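Local coordinates for protein exosome complex component Rrp42 (Pyrococcus abyssi, PDB 2PO1) that is probably a non-catalytic subunit of the archaeal RNA-degrading exosome that contributes to structuring the active site of its partner Rrp41, at residues L165-P170 against E188-E193; A53-G58 against G157-A162; I195-T200 against E263-I268; I226-T231 against T256-A261. All coordinates share one frame; numbering follows the deposited sequence.

Contact 1 of 4, residues L165-P170 against E188-E193; sequences LNARVP and EPLPVE
V169 and E188 pair through their backbones. V169 N donates to E188 O at 2.9 Å, and E188 N returns a bond to V169 O at 2.8 Å. Around this pair the side chains are mostly apolar. V169 CG1 meets L190 CD1 at 3.7 Å, the two side chains crossing at about a right angle. L190 sends its other methyl, CD2, to A167 CB at 3.6 Å. Farther along, L165 CD2 presses on V192 CG1 at 3.5 Å, a tight carbon pair. The bonded pair belongs to a small antiparallel sheet in which strand 168-174 lies between strands 181-184 and 186-189, next to the end of helix 152-166. Beside this pair a water bridges the two segments, donating to A167 O at 2.7 Å and accepting from L190 N at 2.6 Å. R168 takes a different course. Its chain bends at chi3 (68°) and the guanidinium lies flat over the backbone, with E188 C above its centre and P189 N toward the rim. T187 OG1 bonds R168 NE and so holds the group there. The E188 carboxylate has its salt bridge with K171. Behind L190 stand I66 and V139 of the larger sheet, and L164 of helix 152-166 touches both L190 and V192.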
loop_
_atom_site.group_PDB
_atom_site.type_symbol
_atom_site.label_atom_id
_atom_site.label_comp_id
_atom_site.label_asym_id
_atom_site.label_seq_id
_atom_site.Cartn_x
_atom_site.Cartn_y
_atom_site.Cartn_z
ATOM N N LEU C 165 1.374 -2.045 33.388
ATOM C CA LEU C 165 1.550 -1.872 34.825
ATOM C C LEU C 165 2.639 -0.869 35.105
ATOM O O LEU C 165 2.558 -0.162 36.053
ATOM C CB LEU C 165 1.903 -3.175 35.517
ATOM C CG LEU C 165 0.722 -4.151 35.564
ATOM C CD1 LEU C 165 1.273 -5.551 35.800
ATOM C CD2 LEU C 165 -0.314 -3.708 36.611
ATOM N N ASN C 166 3.650 -0.820 34.247
ATOM C CA ASN C 166 4.751 0.140 34.389
ATOM C C ASN C 166 4.412 1.566 33.969
ATOM O O ASN C 166 5.164 2.518 34.261
ATOM C CB ASN C 166 5.908 -0.324 33.495
ATOM C CG ASN C 166 7.076 0.603 33.532
ATOM O OD1 ASN C 166 7.466 1.105 32.531
ATOM N ND2 ASN C 166 7.651 0.816 34.714
ATOM N N ALA C 167 3.307 1.713 33.258
ATOM C CA ALA C 167 3.037 2.923 32.556
ATOM C C ALA C 167 2.667 3.961 33.564
ATOM O O ALA C 167 1.997 3.669 34.570
ATOM C CB ALA C 167 1.929 2.717 31.559
ATOM N N ARG C 168 3.229 5.132 33.331
ATOM C CA ARG C 168 2.867 6.342 34.044
ATOM C C ARG C 168 2.586 7.350 32.954
ATOM O O ARG C 168 3.416 7.590 32.089
ATOM C CB ARG C 168 3.976 6.814 34.978
ATOM C CG ARG C 168 4.100 5.915 36.183
ATOM C CD ARG C 168 4.744 6.540 37.352
ATOM N NE ARG C 168 3.926 7.616 37.967
ATOM C CZ ARG C 168 3.039 7.468 38.959
ATOM N NH1 ARG C 168 2.757 6.270 39.495
ATOM N NH2 ARG C 168 2.386 8.545 39.393
ATOM N N VAL C 169 1.403 7.932 33.030
ATOM C CA VAL C 169 0.863 8.783 32.001
ATOM C C VAL C 169 0.572 10.132 32.661
ATOM O O VAL C 169 0.339 10.179 33.874
ATOM C CB VAL C 169 -0.410 8.126 31.379
ATOM C CG1 VAL C 169 -0.027 6.790 30.675
ATOM C CG2 VAL C 169 -1.466 7.878 32.449
ATOM N N PRO C 170 0.636 11.232 31.879
ATOM C CA PRO C 170 0.368 12.578 32.401
ATOM C C PRO C 170 -1.018 12.622 33.023
ATOM O O PRO C 170 -1.978 12.140 32.404
ATOM C CB PRO C 170 0.389 13.469 31.158
ATOM C CG PRO C 170 1.144 12.677 30.115
ATOM C CD PRO C 170 0.953 11.234 30.434
ATOM N N GLU C 188 0.384 9.403 36.565
ATOM C CA GLU C 188 -0.375 8.480 37.378
ATOM C C GLU C 188 -0.319 7.201 36.643
ATOM O O GLU C 188 -0.044 7.200 35.444
ATOM C CB GLU C 188 -1.824 8.956 37.462
ATOM C CG GLU C 188 -2.318 9.389 36.108
ATOM C CD GLU C 188 -3.782 9.653 36.044
ATOM O OE1 GLU C 188 -4.331 9.357 34.991
ATOM O OE2 GLU C 188 -4.379 10.175 37.003
ATOM N N PRO C 189 -0.617 6.090 37.318
ATOM C CA PRO C 189 -0.655 4.863 36.526
ATOM C C PRO C 189 -1.859 4.836 35.610
ATOM O O PRO C 189 -2.757 5.681 35.728
ATOM C CB PRO C 189 -0.856 3.770 37.565
ATOM C CG PRO C 189 -0.535 4.446 38.909
ATOM C CD PRO C 189 -0.895 5.856 38.744
ATOM N N LEU C 190 -1.899 3.839 34.754
ATOM C CA LEU C 190 -3.032 3.647 33.847
ATOM C C LEU C 190 -4.014 2.831 34.690
ATOM O O LEU C 190 -3.613 2.298 35.723
ATOM C CB LEU C 190 -2.533 2.880 32.630
ATOM C CG LEU C 190 -2.668 3.319 31.161
ATOM C CD1 LEU C 190 -3.062 4.721 30.889
ATOM C CD2 LEU C 190 -1.442 2.797 30.308
ATOM N N PRO C 191 -5.315 2.819 34.338
ATOM C CA PRO C 191 -6.121 2.021 35.269
ATOM C C PRO C 191 -5.987 0.538 34.953
ATOM O O PRO C 191 -6.841 -0.022 34.265
ATOM C CB PRO C 191 -7.540 2.555 35.040
ATOM C CG PRO C 191 -7.526 3.065 33.611
ATOM C CD PRO C 191 -6.131 3.505 33.310
ATOM N N VAL C 192 -4.890 -0.075 35.411
ATOM C CA VAL C 192 -4.652 -1.481 35.153
ATOM C C VAL C 192 -5.201 -2.271 36.336
ATOM O O VAL C 192 -4.737 -2.149 37.480
ATOM C CB VAL C 192 -3.164 -1.841 34.944
ATOM C CG1 VAL C 192 -3.045 -3.291 34.511
ATOM C CG2 VAL C 192 -2.502 -0.936 33.897
ATOM N N GLU C 193 -6.190 -3.097 36.059
ATOM C CA GLU C 193 -6.919 -3.725 37.136
ATOM C C GLU C 193 -6.816 -5.219 37.202
ATOM O O GLU C 193 -7.116 -5.812 38.218
ATOM C CB GLU C 193 -8.342 -3.307 37.008
ATOM C CG GLU C 193 -8.382 -1.829 37.009
ATOM C CD GLU C 193 -9.761 -1.286 37.042
ATOM O OE1 GLU C 193 -10.688 -2.042 36.720
ATOM O OE2 GLU C 193 -9.899 -0.095 37.377
HETATM O O HOH W 1 -0.074 2.000 34.726
#

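Contact 2 of 4, residues A53-G58 against G157-A162; sequences ALVKLG and GIAAIA
V55 reaches from its strand to the helix with all three carbons of its side chain. CB lies 3.9 Å from A159 CB. CG1 is anti to the backbone N (chi1 174°) and meets I158 CG2 at 3.9 Å. CG2 goes deepest. It rests 3.4 Å from A159 CA, closer than usual for two carbons, and also touches A159 CB and I158 CG2. V55 thus sits against both I158 and A159, and it crosses I158 at about a right angle. Two residues to either side, A53 and L57 also touch the helix. A53 CB meets A162 CB at 3.7 Å and lies 3.2 Å from A159 O. L57 CD1 meets I158 CD1 at 3.9 Å, methyl to methyl. No hydrogen bond crosses the contact, and every touching residue is buried. Small alanine side chains are consistent with the close approach: the axes of strand 53-57 and helix 157-162 come to 7.4 Å and run nearly antiparallel, at 156°. I158 also touches I264 and I268 of helix 247-275, and V62 and V64 of the next strand lie against A159. This is helix-on-sheet packing, with helix 152-166 laid on the mixed sheet of the RNase PH fold.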
loop_
_atom_site.group_PDB
_atom_site.type_symbol
_atom_site.label_atom_id
_atom_site.label_comp_id
_atom_site.label_asym_id
_atom_site.label_seq_id
_atom_site.Cartn_x
_atom_site.Cartn_y
_atom_site.Cartn_z
ATOM N N ALA C 53 8.400 -2.723 28.801
ATOM C CA ALA C 53 8.816 -3.929 29.494
ATOM C C ALA C 53 9.649 -4.642 28.454
ATOM O O ALA C 53 9.285 -4.717 27.240
ATOM C CB ALA C 53 7.581 -4.818 29.910
ATOM N N LEU C 54 10.814 -5.068 28.893
ATOM C CA LEU C 54 11.626 -6.004 28.115
ATOM C C LEU C 54 11.367 -7.369 28.768
ATOM O O LEU C 54 11.604 -7.511 29.985
ATOM C CB LEU C 54 13.108 -5.632 28.229
ATOM C CG LEU C 54 14.020 -6.569 27.442
ATOM C CD1 LEU C 54 13.792 -6.487 25.938
ATOM C CD2 LEU C 54 15.380 -6.195 27.698
ATOM N N VAL C 55 10.844 -8.329 27.992
ATOM C CA VAL C 55 10.648 -9.697 28.472
ATOM C C VAL C 55 11.511 -10.677 27.704
ATOM O O VAL C 55 11.606 -10.581 26.512
ATOM C CB VAL C 55 9.174 -10.109 28.446
ATOM C CG1 VAL C 55 8.995 -11.564 28.809
ATOM C CG2 VAL C 55 8.421 -9.266 29.489
ATOM N N LYS C 56 12.196 -11.571 28.425
ATOM C CA LYS C 56 12.967 -12.654 27.824
ATOM C C LYS C 56 12.394 -13.941 28.340
ATOM O O LYS C 56 12.315 -14.108 29.563
ATOM C CB LYS C 56 14.446 -12.536 28.221
ATOM C CG LYS C 56 15.034 -11.176 27.855
ATOM C CD LYS C 56 16.554 -11.139 28.044
ATOM C CE LYS C 56 17.024 -9.699 28.170
ATOM N NZ LYS C 56 18.396 -9.592 28.810
ATOM N N LEU C 57 11.958 -14.804 27.412
ATOM C CA LEU C 57 11.612 -16.186 27.708
ATOM C C LEU C 57 12.762 -16.972 27.092
ATOM O O LEU C 57 12.824 -17.107 25.877
ATOM C CB LEU C 57 10.305 -16.558 27.015
ATOM C CG LEU C 57 9.051 -16.559 27.851
ATOM C CD1 LEU C 57 8.898 -15.370 28.870
ATOM C CD2 LEU C 57 7.796 -16.782 27.019
ATOM N N GLY C 58 13.727 -17.370 27.928
ATOM C CA GLY C 58 14.983 -17.912 27.446
ATOM C C GLY C 58 15.494 -16.810 26.548
ATOM O O GLY C 58 15.597 -15.658 26.990
ATOM N N GLY C 157 2.545 -11.140 25.620
ATOM C CA GLY C 157 1.516 -10.783 26.582
ATOM C C GLY C 157 2.090 -10.383 27.941
ATOM O O GLY C 157 1.561 -9.505 28.622
ATOM N N ILE C 158 3.142 -11.066 28.351
ATOM C CA ILE C 158 3.819 -10.767 29.632
ATOM C C ILE C 158 4.369 -9.371 29.526
ATOM O O ILE C 158 4.073 -8.514 30.347
ATOM C CB ILE C 158 4.938 -11.723 29.897
ATOM C CG1 ILE C 158 4.359 -13.070 30.299
ATOM C CG2 ILE C 158 5.827 -11.274 31.052
ATOM C CD1 ILE C 158 5.378 -14.184 30.141
ATOM N N ALA C 159 5.118 -9.115 28.467
ATOM C CA ALA C 159 5.654 -7.761 28.240
ATOM C C ALA C 159 4.557 -6.712 28.188
ATOM O O ALA C 159 4.759 -5.619 28.676
ATOM C CB ALA C 159 6.467 -7.716 26.981
ATOM N N ALA C 160 3.402 -7.045 27.585
ATOM C CA ALA C 160 2.351 -6.035 27.325
ATOM C C ALA C 160 1.755 -5.651 28.654
ATOM O O ALA C 160 1.682 -4.473 28.999
ATOM C CB ALA C 160 1.273 -6.545 26.356
ATOM N N ILE C 161 1.400 -6.641 29.464
ATOM C CA ILE C 161 0.776 -6.300 30.704
ATOM C C ILE C 161 1.807 -5.702 31.667
ATOM O O ILE C 161 1.472 -4.832 32.499
ATOM C CB ILE C 161 -0.017 -7.488 31.342
ATOM C CG1 ILE C 161 -0.912 -6.963 32.481
ATOM C CG2 ILE C 161 0.896 -8.566 31.781
ATOM C CD1 ILE C 161 -2.115 -6.129 31.873
ATOM N N ALA C 162 3.046 -6.154 31.575
ATOM C CA ALA C 162 4.053 -5.581 32.472
ATOM C C ALA C 162 4.296 -4.132 32.071
ATOM O O ALA C 162 4.525 -3.277 32.917
ATOM C CB ALA C 162 5.365 -6.413 32.454
#

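Contact 3 of 4, residues I195-T200 against E263-I268; sequences IPVPVT and EIRKLI
I195 overlaps the aliphatic part of R265. Its CB lies 3.2 Å from R265 CD, and its CG2 stands 3.4 Å from the same carbon. The R265 chain starts with CG anti to the backbone N (chi1 -163°), then bends at chi2 and chi3. Its NH1 donates to I195 O at 2.7 Å, with an N-H...O angle of 161°. The oxygen lies at the guanidinium edge, close to its plane, while NH1 stands 28° out of the carbonyl plane. So one arginine packs on I195 with its methylenes and bonds the backbone of the same residue with its tip. E262 holds NH2 in a salt bridge, and T228 O accepts a second, weak bond from NH1. An alanine in place of R265 would probably leave the buried I195 carbonyl without this donor, E262 with one charged partner fewer, and a gap beside the I195 side chain. V197 packs on the isoleucines of the helix. Its CG1 meets I264 CG2 at 3.7 Å. Its CG2 meets I268 CD1, also at 3.7 Å, the two side chains lying alongside and pointing opposite ways. Strand 197-204 pairs with strand 222-228 through backbone bonds such as V197 with T228, and helix 247-275 packs on that sheet. On the helix, I264 and I268 also touch I158 and I161 of helix 152-166, so this part of helix 247-275 lies against both.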
loop_
_atom_site.group_PDB
_atom_site.type_symbol
_atom_site.label_atom_id
_atom_site.label_comp_id
_atom_site.label_asym_id
_atom_site.label_seq_id
_atom_site.Cartn_x
_atom_site.Cartn_y
_atom_site.Cartn_z
ATOM N N ILE C 195 -4.312 -8.752 35.730
ATOM C CA ILE C 195 -3.041 -9.104 35.111
ATOM C C ILE C 195 -3.122 -10.381 34.270
ATOM O O ILE C 195 -2.573 -11.392 34.656
ATOM C CB ILE C 195 -1.850 -9.147 36.128
ATOM C CG1 ILE C 195 -1.740 -7.829 36.844
ATOM C CG2 ILE C 195 -0.494 -9.412 35.404
ATOM C CD1 ILE C 195 -1.126 -7.973 38.207
ATOM N N PRO C 196 -3.771 -10.310 33.097
ATOM C CA PRO C 196 -3.872 -11.462 32.227
ATOM C C PRO C 196 -2.497 -11.827 31.691
ATOM O O PRO C 196 -1.696 -10.937 31.361
ATOM C CB PRO C 196 -4.765 -10.949 31.086
ATOM C CG PRO C 196 -4.506 -9.492 31.048
ATOM C CD PRO C 196 -4.404 -9.126 32.481
ATOM N N VAL C 197 -2.234 -13.131 31.636
ATOM C CA VAL C 197 -0.941 -13.683 31.257
ATOM C C VAL C 197 -1.286 -14.790 30.287
ATOM O O VAL C 197 -2.090 -15.655 30.627
ATOM C CB VAL C 197 -0.209 -14.245 32.516
ATOM C CG1 VAL C 197 0.967 -15.099 32.123
ATOM C CG2 VAL C 197 0.272 -13.108 33.393
ATOM N N PRO C 198 -0.754 -14.736 29.043
ATOM C CA PRO C 198 -1.066 -15.907 28.213
ATOM C C PRO C 198 -0.126 -17.008 28.597
ATOM O O PRO C 198 1.073 -16.756 28.869
ATOM C CB PRO C 198 -0.770 -15.462 26.774
ATOM C CG PRO C 198 -0.301 -14.058 26.851
ATOM C CD PRO C 198 0.078 -13.759 28.309
ATOM N N VAL C 199 -0.666 -18.218 28.680
ATOM C CA VAL C 199 0.219 -19.345 28.763
ATOM C C VAL C 199 -0.006 -20.211 27.544
ATOM O O VAL C 199 -1.135 -20.489 27.212
ATOM C CB VAL C 199 -0.031 -20.087 30.070
ATOM C CG1 VAL C 199 0.716 -21.360 30.066
ATOM C CG2 VAL C 199 0.381 -19.163 31.272
ATOM N N THR C 200 1.060 -20.644 26.885
ATOM C CA THR C 200 0.947 -21.271 25.583
ATOM C C THR C 200 1.586 -22.635 25.598
ATOM O O THR C 200 2.617 -22.814 26.180
ATOM C CB THR C 200 1.587 -20.376 24.520
ATOM O OG1 THR C 200 0.735 -19.248 24.305
ATOM C CG2 THR C 200 1.766 -21.108 23.275
ATOM N N GLU C 263 2.340 -18.086 38.479
ATOM C CA GLU C 263 3.777 -18.059 38.749
ATOM C C GLU C 263 4.395 -16.872 37.972
ATOM O O GLU C 263 5.299 -16.203 38.448
ATOM C CB GLU C 263 4.395 -19.375 38.272
ATOM C CG GLU C 263 3.955 -20.625 39.085
ATOM C CD GLU C 263 4.577 -21.905 38.526
ATOM O OE1 GLU C 263 5.015 -21.878 37.386
ATOM O OE2 GLU C 263 4.600 -22.936 39.208
ATOM N N ILE C 264 3.870 -16.616 36.776
ATOM C CA ILE C 264 4.347 -15.515 35.948
ATOM C C ILE C 264 3.891 -14.153 36.486
ATOM O O ILE C 264 4.688 -13.185 36.511
ATOM C CB ILE C 264 3.922 -15.735 34.499
ATOM C CG1 ILE C 264 4.606 -17.035 34.006
ATOM C CG2 ILE C 264 4.229 -14.506 33.681
ATOM C CD1 ILE C 264 4.776 -17.126 32.616
ATOM N N ARG C 265 2.632 -14.073 36.925
ATOM C CA ARG C 265 2.123 -12.810 37.518
ATOM C C ARG C 265 3.011 -12.342 38.661
ATOM O O ARG C 265 3.360 -11.150 38.753
ATOM C CB ARG C 265 0.709 -13.014 38.019
ATOM C CG ARG C 265 -0.128 -11.773 38.289
ATOM C CD ARG C 265 -1.432 -11.988 37.464
ATOM N NE ARG C 265 -1.940 -13.313 37.786
ATOM C CZ ARG C 265 -2.513 -14.165 36.945
ATOM N NH1 ARG C 265 -2.737 -13.903 35.656
ATOM N NH2 ARG C 265 -2.852 -15.326 37.434
ATOM N N LYS C 266 3.383 -13.264 39.539
ATOM C CA LYS C 266 4.340 -12.912 40.572
ATOM C C LYS C 266 5.649 -12.267 40.034
ATOM O O LYS C 266 6.150 -11.316 40.617
ATOM C CB LYS C 266 4.648 -14.115 41.440
ATOM C CG LYS C 266 3.446 -14.634 42.168
ATOM C CD LYS C 266 3.884 -15.684 43.206
ATOM C CE LYS C 266 2.709 -16.517 43.685
ATOM N NZ LYS C 266 1.633 -15.668 44.248
ATOM N N LEU C 267 6.186 -12.773 38.921
ATOM C CA LEU C 267 7.399 -12.197 38.341
ATOM C C LEU C 267 7.146 -10.812 37.757
ATOM O O LEU C 267 7.955 -9.908 37.935
ATOM C CB LEU C 267 7.951 -13.093 37.235
ATOM C CG LEU C 267 8.429 -14.423 37.765
ATOM C CD1 LEU C 267 8.698 -15.444 36.615
ATOM C CD2 LEU C 267 9.665 -14.245 38.705
ATOM N N ILE C 268 6.028 -10.678 37.045
ATOM C CA ILE C 268 5.559 -9.396 36.590
ATOM C C ILE C 268 5.407 -8.383 37.713
ATOM O O ILE C 268 5.917 -7.290 37.593
ATOM C CB ILE C 268 4.224 -9.495 35.817
ATOM C CG1 ILE C 268 4.404 -10.339 34.534
ATOM C CG2 ILE C 268 3.703 -8.094 35.524
ATOM C CD1 ILE C 268 3.018 -10.744 33.868
#

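Contact 4 of 4, residues I226-T231 against T256-A261; sequences ITTDET and TAFKKA
T228 lies over the ring of F258, where strand 222-228 packs under helix 247-275 in the RNase PH fold. This is the antiparallel sheet and long helix of the C-terminal half. The threonine methyl CG2 stands 3.6 Å above the ring centroid, 12° off the ring normal, a CH-pi contact over the face. CB of T228 lies over the same face toward one side, 3.6 Å from F258 CE2. The two side chains cross obliquely. F258 leaves the helix at its flank, and its ring reaches T228. I234 of the next strand also touches F258. A serine in place of F258 would probably leave the T228 methyl without the ring face and open a gap between strand and helix. T228 OG1 sits between the backbone N and carbonyl carbon (chi1 62°) and comes 3.4 Å from A261 CB, one turn on from A257. A257 faces I226. Its CB meets I226 CB at 3.4 Å, tighter than usual, and I226 CG2 is next at 3.7 Å. The end of I226 leads away from this segment; the side chain also touches A253 and V254 of the same helix. The axes of strand 226-228 and helix 256-261 approach to 8.0 Å at 54°. Beyond the strand the chain turns at D229, whose OD1 bonds an aromatic side chain of a different protein chain. Its OD2 makes an Asx turn, accepting from T231 N at 2.8 Å and from T231 OG1 at 2.5 Å, both from the same face of the carboxylate.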
loop_
_atom_site.group_PDB
_atom_site.type_symbol
_atom_site.label_atom_id
_atom_site.label_comp_id
_atom_site.label_asym_id
_atom_site.label_seq_id
_atom_site.Cartn_x
_atom_site.Cartn_y
_atom_site.Cartn_z
ATOM N N ILE C 226 -3.868 -20.105 26.372
ATOM C CA ILE C 226 -4.886 -19.769 27.364
ATOM C C ILE C 226 -4.421 -18.560 28.153
ATOM O O ILE C 226 -3.388 -18.614 28.812
ATOM C CB ILE C 226 -5.063 -20.917 28.445
ATOM C CG1 ILE C 226 -5.063 -22.315 27.797
ATOM C CG2 ILE C 226 -6.277 -20.660 29.276
ATOM C CD1 ILE C 226 -6.223 -22.499 26.790
ATOM N N THR C 227 -5.201 -17.493 28.132
ATOM C CA THR C 227 -4.880 -16.307 28.864
ATOM C C THR C 227 -5.831 -16.127 30.020
ATOM O O THR C 227 -7.047 -16.128 29.833
ATOM C CB THR C 227 -5.024 -15.075 27.938
ATOM O OG1 THR C 227 -4.186 -15.263 26.818
ATOM C CG2 THR C 227 -4.657 -13.790 28.677
ATOM N N THR C 228 -5.285 -15.992 31.221
ATOM C CA THR C 228 -6.083 -15.986 32.408
ATOM C C THR C 228 -5.617 -14.853 33.302
ATOM O O THR C 228 -4.449 -14.462 33.232
ATOM C CB THR C 228 -5.984 -17.321 33.173
ATOM O OG1 THR C 228 -4.636 -17.520 33.575
ATOM C CG2 THR C 228 -6.400 -18.459 32.278
ATOM N N ASP C 229 -6.518 -14.350 34.154
ATOM C CA ASP C 229 -6.135 -13.329 35.151
ATOM C C ASP C 229 -6.150 -13.871 36.573
ATOM O O ASP C 229 -6.473 -15.049 36.771
ATOM C CB ASP C 229 -6.997 -12.056 35.046
ATOM C CG ASP C 229 -8.456 -12.312 35.291
ATOM O OD1 ASP C 229 -9.253 -11.552 34.701
ATOM O OD2 ASP C 229 -8.845 -13.235 36.068
ATOM N N GLU C 230 -5.835 -12.997 37.538
ATOM C CA GLU C 230 -5.745 -13.323 38.979
ATOM C C GLU C 230 -7.060 -13.829 39.508
ATOM O O GLU C 230 -7.120 -14.289 40.636
ATOM C CB GLU C 230 -5.602 -12.055 39.831
ATOM C CG GLU C 230 -4.540 -11.099 39.524
ATOM C CD GLU C 230 -4.962 -10.112 38.451
ATOM O OE1 GLU C 230 -5.003 -10.519 37.304
ATOM O OE2 GLU C 230 -5.220 -8.946 38.755
ATOM N N THR C 231 -8.138 -13.615 38.765
ATOM C CA THR C 231 -9.477 -13.775 39.325
ATOM C C THR C 231 -10.048 -15.126 38.912
ATOM O O THR C 231 -11.216 -15.392 39.150
ATOM C CB THR C 231 -10.447 -12.608 38.933
ATOM O OG1 THR C 231 -10.833 -12.706 37.548
ATOM C CG2 THR C 231 -9.780 -11.218 39.146
ATOM N N THR C 256 -3.543 -25.843 33.743
ATOM C CA THR C 256 -2.122 -25.612 33.839
ATOM C C THR C 256 -1.747 -24.174 33.564
ATOM O O THR C 256 -0.854 -23.681 34.193
ATOM C CB THR C 256 -1.411 -26.491 32.816
ATOM O OG1 THR C 256 -1.859 -27.808 33.032
ATOM C CG2 THR C 256 0.089 -26.428 32.983
ATOM N N ALA C 257 -2.408 -23.529 32.589
ATOM C CA ALA C 257 -2.336 -22.092 32.328
ATOM C C ALA C 257 -2.479 -21.230 33.588
ATOM O O ALA C 257 -1.634 -20.357 33.850
ATOM C CB ALA C 257 -3.425 -21.709 31.347
ATOM N N PHE C 258 -3.547 -21.487 34.353
ATOM C CA PHE C 258 -3.870 -20.713 35.552
ATOM C C PHE C 258 -2.751 -20.810 36.535
ATOM O O PHE C 258 -2.470 -19.869 37.265
ATOM C CB PHE C 258 -5.092 -21.285 36.258
ATOM C CG PHE C 258 -6.370 -20.704 35.776
ATOM C CD1 PHE C 258 -7.172 -21.392 34.887
ATOM C CD2 PHE C 258 -6.746 -19.433 36.158
ATOM C CE1 PHE C 258 -8.352 -20.824 34.406
ATOM C CE2 PHE C 258 -7.912 -18.893 35.706
ATOM C CZ PHE C 258 -8.720 -19.592 34.832
ATOM N N LYS C 259 -2.126 -21.981 36.558
ATOM C CA LYS C 259 -1.052 -22.261 37.480
ATOM C C LYS C 259 0.203 -21.556 37.015
ATOM O O LYS C 259 0.885 -20.902 37.766
ATOM C CB LYS C 259 -0.802 -23.756 37.525
ATOM C CG LYS C 259 0.253 -24.152 38.525
ATOM C CD LYS C 259 0.386 -25.671 38.542
ATOM C CE LYS C 259 0.736 -26.221 37.152
ATOM N NZ LYS C 259 0.800 -27.716 37.180
ATOM N N LYS C 260 0.511 -21.687 35.736
ATOM C CA LYS C 260 1.702 -21.072 35.218
ATOM C C LYS C 260 1.513 -19.544 35.180
ATOM O O LYS C 260 2.460 -18.775 35.434
ATOM C CB LYS C 260 1.999 -21.660 33.822
ATOM C CG LYS C 260 2.320 -23.168 33.949
ATOM C CD LYS C 260 3.813 -23.323 34.084
ATOM C CE LYS C 260 4.237 -23.555 35.422
ATOM N NZ LYS C 260 5.745 -23.622 35.496
ATOM N N ALA C 261 0.299 -19.103 34.864
ATOM C CA ALA C 261 0.021 -17.635 34.772
ATOM C C ALA C 261 0.283 -17.027 36.149
ATOM O O ALA C 261 0.840 -15.939 36.289
ATOM C CB ALA C 261 -1.376 -17.384 34.346
#

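Contacts 2, 3 and 4 are buried, while contact 1 is only partly so and lies farther from the chain centre. Contacts 1 and 2 share helix 152-166. Contacts 3 and 4 share helix 247-275 and reach neighbouring strands of one sheet. Contact 2 is purely apolar. Contact 3 adds a buried arginine, contact 4 a ring face, and contact 1 backbone pairing and a water. Contact 3 touches all the others: I158 CG1 of contact 2 lies 3.7 Å from I264 CG2, L165 CD1 of contact 1 is 3.5 Å from I268 CG2, and I195 N probably bonds E230 OE1 of contact 4. Contacts 2 and 4 do not touch.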